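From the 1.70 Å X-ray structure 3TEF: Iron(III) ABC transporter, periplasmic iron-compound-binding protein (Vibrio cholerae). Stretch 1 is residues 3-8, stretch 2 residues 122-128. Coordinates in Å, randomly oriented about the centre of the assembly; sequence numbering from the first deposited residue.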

# COMPACT_ATOMS: atom_id res chain seq x y z
N THR A 3 -7.16 19.14 -21.24
CA THR A 3 -7.12 18.93 -19.80
C THR A 3 -7.94 17.72 -19.38
O THR A 3 -8.88 17.31 -20.07
CB THR A 3 -7.64 20.16 -19.03
OG1 THR A 3 -9.00 20.41 -19.40
CG2 THR A 3 -6.81 21.39 -19.34
N VAL A 4 -7.57 17.15 -18.24
CA VAL A 4 -8.36 16.10 -17.62
C VAL A 4 -8.65 16.57 -16.21
O VAL A 4 -7.87 17.32 -15.63
CB VAL A 4 -7.60 14.77 -17.58
CG1 VAL A 4 -7.53 14.15 -18.96
CG2 VAL A 4 -6.20 14.97 -17.01
N THR A 5 -9.79 16.15 -15.67
CA THR A 5 -10.12 16.43 -14.28
C THR A 5 -10.11 15.11 -13.52
O THR A 5 -10.91 14.20 -13.80
CB THR A 5 -11.47 17.17 -14.12
OG1 THR A 5 -11.39 18.46 -14.74
CG2 THR A 5 -11.81 17.37 -12.64
N ILE A 6 -9.19 15.01 -12.57
CA ILE A 6 -8.99 13.79 -11.81
C ILE A 6 -9.62 13.91 -10.43
O ILE A 6 -9.32 14.85 -9.69
CB ILE A 6 -7.49 13.52 -11.61
CG1 ILE A 6 -6.77 13.43 -12.96
CG2 ILE A 6 -7.28 12.27 -10.77
CD1 ILE A 6 -7.30 12.31 -13.85
N GLU A 7 -10.46 12.94 -10.09
CA GLU A 7 -11.08 12.88 -8.77
C GLU A 7 -10.30 11.95 -7.86
O GLU A 7 -10.06 10.78 -8.19
CB GLU A 7 -12.54 12.42 -8.88
CG GLU A 7 -13.34 12.62 -7.60
CD GLU A 7 -14.83 12.79 -7.86
OE1 GLU A 7 -15.48 11.80 -8.27
OE2 GLU A 7 -15.34 13.91 -7.66
N HIS A 8 -9.88 12.46 -6.71
CA HIS A 8 -9.09 11.65 -5.79
C HIS A 8 -9.49 11.95 -4.36
O HIS A 8 -10.46 12.70 -4.10
CB HIS A 8 -7.60 11.92 -6.01
CG HIS A 8 -7.22 13.35 -5.79
ND1 HIS A 8 -7.17 14.27 -6.81
CD2 HIS A 8 -6.93 14.02 -4.65
CE1 HIS A 8 -6.85 15.45 -6.31
NE2 HIS A 8 -6.70 15.33 -5.01
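Stretch 2, residues 122-128: RNLGKVF

A helix and a strand can be tied together by an amide side chain that reaches past the residue it faces in the backbone register to the carbonyl of the next, and Asn123 of this iron-compound-binding protein, which faces Ile6, does exactly that. Asn123 ND2 donates a hydrogen bond to Glu7 O at 3.2 Å, the one direct hydrogen bond between the two stretches, while Asn123 CG rests against Ile6 CG2 at 3.4 Å. One side chain thus supplies both polar anchorage and packing, and its OD1 is satisfied elsewhere in the structure.

The framework is a familiar one. Residues 3-8 form an extended strand; stretch 2 runs as a helix that begins earlier in the chain, with amide-to-carbonyl bonds of 3.0 Å from Lys126 N to Arg122 O and from Val127 N to Asn123 O. The two run nearly antiparallel, with a signed crossing angle of -165° and axes 8.7 Å apart at closest approach. Such alignment lets residues two apart on the strand meet positions one helical turn apart: Ile6 CA lies 6.3 Å from Asn123 CA, and Val4 CA lies 6.7 Å from Val127 CA.

Around these points Ile6 and Val4 fill the space against the helix. The CA-to-CB bond of Ile6, in the m, m rotamer, points sideways to the helix, but the end of the side chain comes nearer, bringing Ile6 CG1 into apolar contact with Val127 CG2 at 3.7 Å and Ile6 CD1 to 3.9 Å from Lys126 CE. Val4 points toward the helix and packs on its backbone, Val4 CG1 lying 3.8 Å from Lys126 O and Val4 CG2 4.3 Å from Val127 CA.

Lys126 adds a longer link: a water accepts from Lys126 NZ at 3.0 Å and donates to Thr5 O at 2.5 Å. Altogether the contact buries 285 Å², summed over both sides.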

# COMPACT_ATOMS: atom_id res chain seq x y z
N ARG A 122 -6.33 4.01 -13.06
CA ARG A 122 -7.08 4.67 -14.13
C ARG A 122 -6.83 6.17 -14.15
O ARG A 122 -6.73 6.78 -15.22
CB ARG A 122 -8.57 4.33 -14.07
CG ARG A 122 -8.87 2.93 -14.61
CD ARG A 122 -10.36 2.57 -14.59
NE ARG A 122 -10.53 1.24 -15.18
CZ ARG A 122 -10.96 0.17 -14.54
NH1 ARG A 122 -11.31 0.25 -13.26
NH2 ARG A 122 -11.06 -0.99 -15.17
N ASN A 123 -6.68 6.77 -12.97
CA ASN A 123 -6.32 8.19 -12.89
C ASN A 123 -4.99 8.49 -13.57
O ASN A 123 -4.87 9.46 -14.33
CB ASN A 123 -6.29 8.67 -11.43
CG ASN A 123 -7.67 8.88 -10.86
OD1 ASN A 123 -8.66 8.89 -11.58
ND2 ASN A 123 -7.75 9.07 -9.55
N LEU A 124 -3.98 7.67 -13.29
CA LEU A 124 -2.71 7.76 -14.00
C LEU A 124 -2.90 7.58 -15.51
O LEU A 124 -2.33 8.33 -16.30
CB LEU A 124 -1.71 6.71 -13.47
CG LEU A 124 -1.31 6.84 -12.01
CD1 LEU A 124 -0.17 5.86 -11.71
CD2 LEU A 124 -0.86 8.26 -11.74
N GLY A 125 -3.69 6.60 -15.90
CA GLY A 125 -3.94 6.38 -17.32
C GLY A 125 -4.47 7.62 -18.01
O GLY A 125 -4.05 7.95 -19.13
N LYS A 126 -5.39 8.32 -17.35
CA LYS A 126 -5.97 9.54 -17.89
C LYS A 126 -4.96 10.68 -17.94
O LYS A 126 -4.89 11.42 -18.91
CB LYS A 126 -7.22 9.96 -17.10
CG LYS A 126 -8.35 8.94 -17.19
CD LYS A 126 -9.62 9.40 -16.49
CE LYS A 126 -9.52 9.26 -14.97
NZ LYS A 126 -10.83 9.55 -14.30
N VAL A 127 -4.18 10.83 -16.88
CA VAL A 127 -3.19 11.90 -16.84
C VAL A 127 -2.15 11.75 -17.95
O VAL A 127 -1.76 12.74 -18.57
CB VAL A 127 -2.49 11.95 -15.47
CG1 VAL A 127 -1.24 12.82 -15.54
CG2 VAL A 127 -3.47 12.45 -14.41
N PHE A 128 -1.71 10.53 -18.20
CA PHE A 128 -0.62 10.31 -19.16
C PHE A 128 -1.06 9.75 -20.50
O PHE A 128 -0.23 9.40 -21.34
CB PHE A 128 0.48 9.45 -18.52
CG PHE A 128 1.10 10.11 -17.32
CD1 PHE A 128 2.05 11.11 -17.49
CD2 PHE A 128 0.71 9.76 -16.04
CE1 PHE A 128 2.61 11.75 -16.39
CE2 PHE A 128 1.27 10.39 -14.93
CZ PHE A 128 2.22 11.39 -15.11
O HOH W 1 -11.08 12.29 -15.48